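Local coordinates for protein meso-diaminopimelate dehydrogenase (Clostridium tetani, PDB 3WGY) that catalyses, in its natural form, the reversible NADP-dependent oxidative deamination of meso-2,6-diaminopimelate, at residues N88-F93 / I116-T121. The protein carries 6 engineered substitutions. Sequence-based numbering, arbitrary orientation.
Sequences NTVDSF and ISLIST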
loop_
_atom_site.group_PDB
_atom_site.type_symbol
_atom_site.label_atom_id
_atom_site.label_comp_id
_atom_site.label_asym_id
_atom_site.label_seq_id
_atom_site.Cartn_x
_atom_site.Cartn_y
_atom_site.Cartn_z
ATOM N N ASN B 88 -0.783 11.156 24.600
ATOM C CA ASN B 88 -0.627 11.170 23.152
ATOM C C ASN B 88 -1.731 10.191 22.792
ATOM O O ASN B 88 -1.871 9.164 23.448
ATOM C CB ASN B 88 0.728 10.603 22.742
ATOM C CG ASN B 88 1.880 11.451 23.218
ATOM O OD1 ASN B 88 1.913 12.657 22.987
ATOM N ND2 ASN B 88 2.843 10.823 23.875
ATOM N N THR B 89 -2.523 10.484 21.774
ATOM C CA THR B 89 -3.613 9.575 21.460
ATOM C C THR B 89 -3.637 9.001 20.058
ATOM O O THR B 89 -3.004 9.522 19.144
ATOM C CB THR B 89 -4.955 10.256 21.683
ATOM O OG1 THR B 89 -5.084 11.350 20.764
ATOM C CG2 THR B 89 -5.052 10.769 23.111
ATOM N N VAL B 90 -4.385 7.912 19.920
ATOM C CA VAL B 90 -4.581 7.223 18.657
ATOM C C VAL B 90 -6.064 6.876 18.600
ATOM O O VAL B 90 -6.590 6.246 19.519
ATOM C CB VAL B 90 -3.757 5.909 18.581
ATOM C CG1 VAL B 90 -4.236 5.062 17.405
ATOM C CG2 VAL B 90 -2.276 6.224 18.420
ATOM N N ASP B 91 -6.747 7.304 17.543
ATOM C CA ASP B 91 -8.164 6.987 17.404
ATOM C C ASP B 91 -8.507 6.575 15.976
ATOM O O ASP B 91 -7.699 6.733 15.053
ATOM C CB ASP B 91 -9.048 8.167 17.831
ATOM C CG ASP B 91 -9.006 9.328 16.854
ATOM O OD1 ASP B 91 -9.175 9.098 15.636
ATOM O OD2 ASP B 91 -8.820 10.482 17.307
ATOM N N SER B 92 -9.714 6.054 15.794
ATOM C CA SER B 92 -10.156 5.604 14.482
ATOM C C SER B 92 -11.400 6.356 14.026
ATOM O O SER B 92 -12.253 5.795 13.336
ATOM C CB SER B 92 -10.449 4.109 14.538
ATOM O OG SER B 92 -11.362 3.839 15.590
ATOM N N PHE B 93 -11.502 7.618 14.432
ATOM C CA PHE B 93 -12.631 8.476 14.070
ATOM C C PHE B 93 -12.952 8.190 12.604
ATOM O O PHE B 93 -12.133 8.458 11.729
ATOM C CB PHE B 93 -12.218 9.937 14.281
ATOM C CG PHE B 93 -13.344 10.921 14.166
ATOM C CD1 PHE B 93 -13.729 11.421 12.922
ATOM C CD2 PHE B 93 -14.016 11.362 15.302
ATOM C CE1 PHE B 93 -14.764 12.350 12.816
ATOM C CE2 PHE B 93 -15.055 12.292 15.203
ATOM C CZ PHE B 93 -15.426 12.785 13.960
ATOM N N ILE B 116 0.954 14.486 20.972
ATOM C CA ILE B 116 0.663 14.224 19.572
ATOM C C ILE B 116 -0.546 13.309 19.509
ATOM O O ILE B 116 -0.679 12.395 20.315
ATOM C CB ILE B 116 1.863 13.565 18.848
ATOM C CG1 ILE B 116 1.437 13.078 17.458
ATOM C CG2 ILE B 116 2.406 12.414 19.675
ATOM C CD1 ILE B 116 2.586 12.571 16.614
ATOM N N SER B 117 -1.434 13.570 18.555
ATOM C CA SER B 117 -2.642 12.765 18.404
ATOM C C SER B 117 -2.843 12.272 16.983
ATOM O O SER B 117 -2.866 13.060 16.042
ATOM C CB SER B 117 -3.880 13.566 18.816
ATOM O OG SER B 117 -3.873 13.838 20.203
ATOM N N LEU B 118 -2.990 10.964 16.833
ATOM C CA LEU B 118 -3.228 10.376 15.522
ATOM C C LEU B 118 -4.730 10.155 15.370
ATOM O O LEU B 118 -5.340 9.435 16.155
ATOM C CB LEU B 118 -2.495 9.038 15.388
ATOM C CG LEU B 118 -2.911 8.214 14.167
ATOM C CD1 LEU B 118 -2.649 9.025 12.902
ATOM C CD2 LEU B 118 -2.135 6.891 14.143
ATOM N N ILE B 119 -5.328 10.788 14.372
ATOM C CA ILE B 119 -6.758 10.626 14.149
ATOM C C ILE B 119 -7.053 9.843 12.872
ATOM O O ILE B 119 -6.232 9.785 11.956
ATOM C CB ILE B 119 -7.475 11.982 14.019
ATOM C CG1 ILE B 119 -7.150 12.605 12.663
ATOM C CG2 ILE B 119 -7.025 12.928 15.140
ATOM C CD1 ILE B 119 -8.096 13.704 12.255
ATOM N N SER B 120 -8.232 9.229 12.843
ATOM C CA SER B 120 -8.722 8.489 11.694
ATOM C C SER B 120 -7.865 7.368 11.107
ATOM O O SER B 120 -7.668 7.306 9.888
ATOM C CB SER B 120 -9.081 9.479 10.583
ATOM O OG SER B 120 -10.033 10.434 11.033
ATOM N N THR B 121 -7.353 6.483 11.953
ATOM C CA THR B 121 -6.579 5.359 11.441
ATOM C C THR B 121 -7.489 4.122 11.484
ATOM O O THR B 121 -8.570 4.162 12.078
ATOM C CB THR B 121 -5.277 5.130 12.255
ATOM O OG1 THR B 121 -4.469 4.147 11.591
ATOM C CG2 THR B 121 -5.584 4.669 13.655
HETATM O O HOH W 1 -6.576 10.482 18.593
HETATM O O HOH W 2 -11.112 3.701 11.243
#
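With CG lodged between its backbone N and carbonyl carbon (chi1 71°), Asp91 turns its carboxylate to the neighbouring segment, where OD1 accepts Ser120 N at 3.0 Å. In Asn88, CG sits beside the backbone N (chi1 -65°), and OD1 takes Ile116 N at 2.9 Å. Asp91 OD1 also receives Phe93 N, closing an Asx turn. The two donors reach this oxygen from opposite faces of the carboxylate plane, Phe93 N well above it and Ser120 N nearly along the C-O axis. Its other oxygen, OD2, is held by His102 and by a water 2.6 Å away, which also bridges Thr89 OG1 and Leu118 O. Bonds on both oxygens thus hold the carboxylate's rotation. Between these ends the strands run parallel, with Thr89 N bound to Ile116 O, Leu118 N to Thr89 O at 2.7 Å, and Asp91 N to Leu118 O. On one face Thr89 OG1 meets Ser117 OG at 2.8 Å, under helices 80-84 and 99-113. On the other, Val90 CG2 lies alongside Leu118 CB at 4.1 Å, and helix 276-296 covers Leu118. Further along the chains, Thr121 N binds Asp91 O almost straight (176°), while Ser120 OG reaches Phe93 O at 3.0 Å. Strands 88-90 and 116-118, linked through helix 99-113, form a beta-alpha-beta unit in the parallel sheet of a Rossmann-type dinucleotide-binding domain.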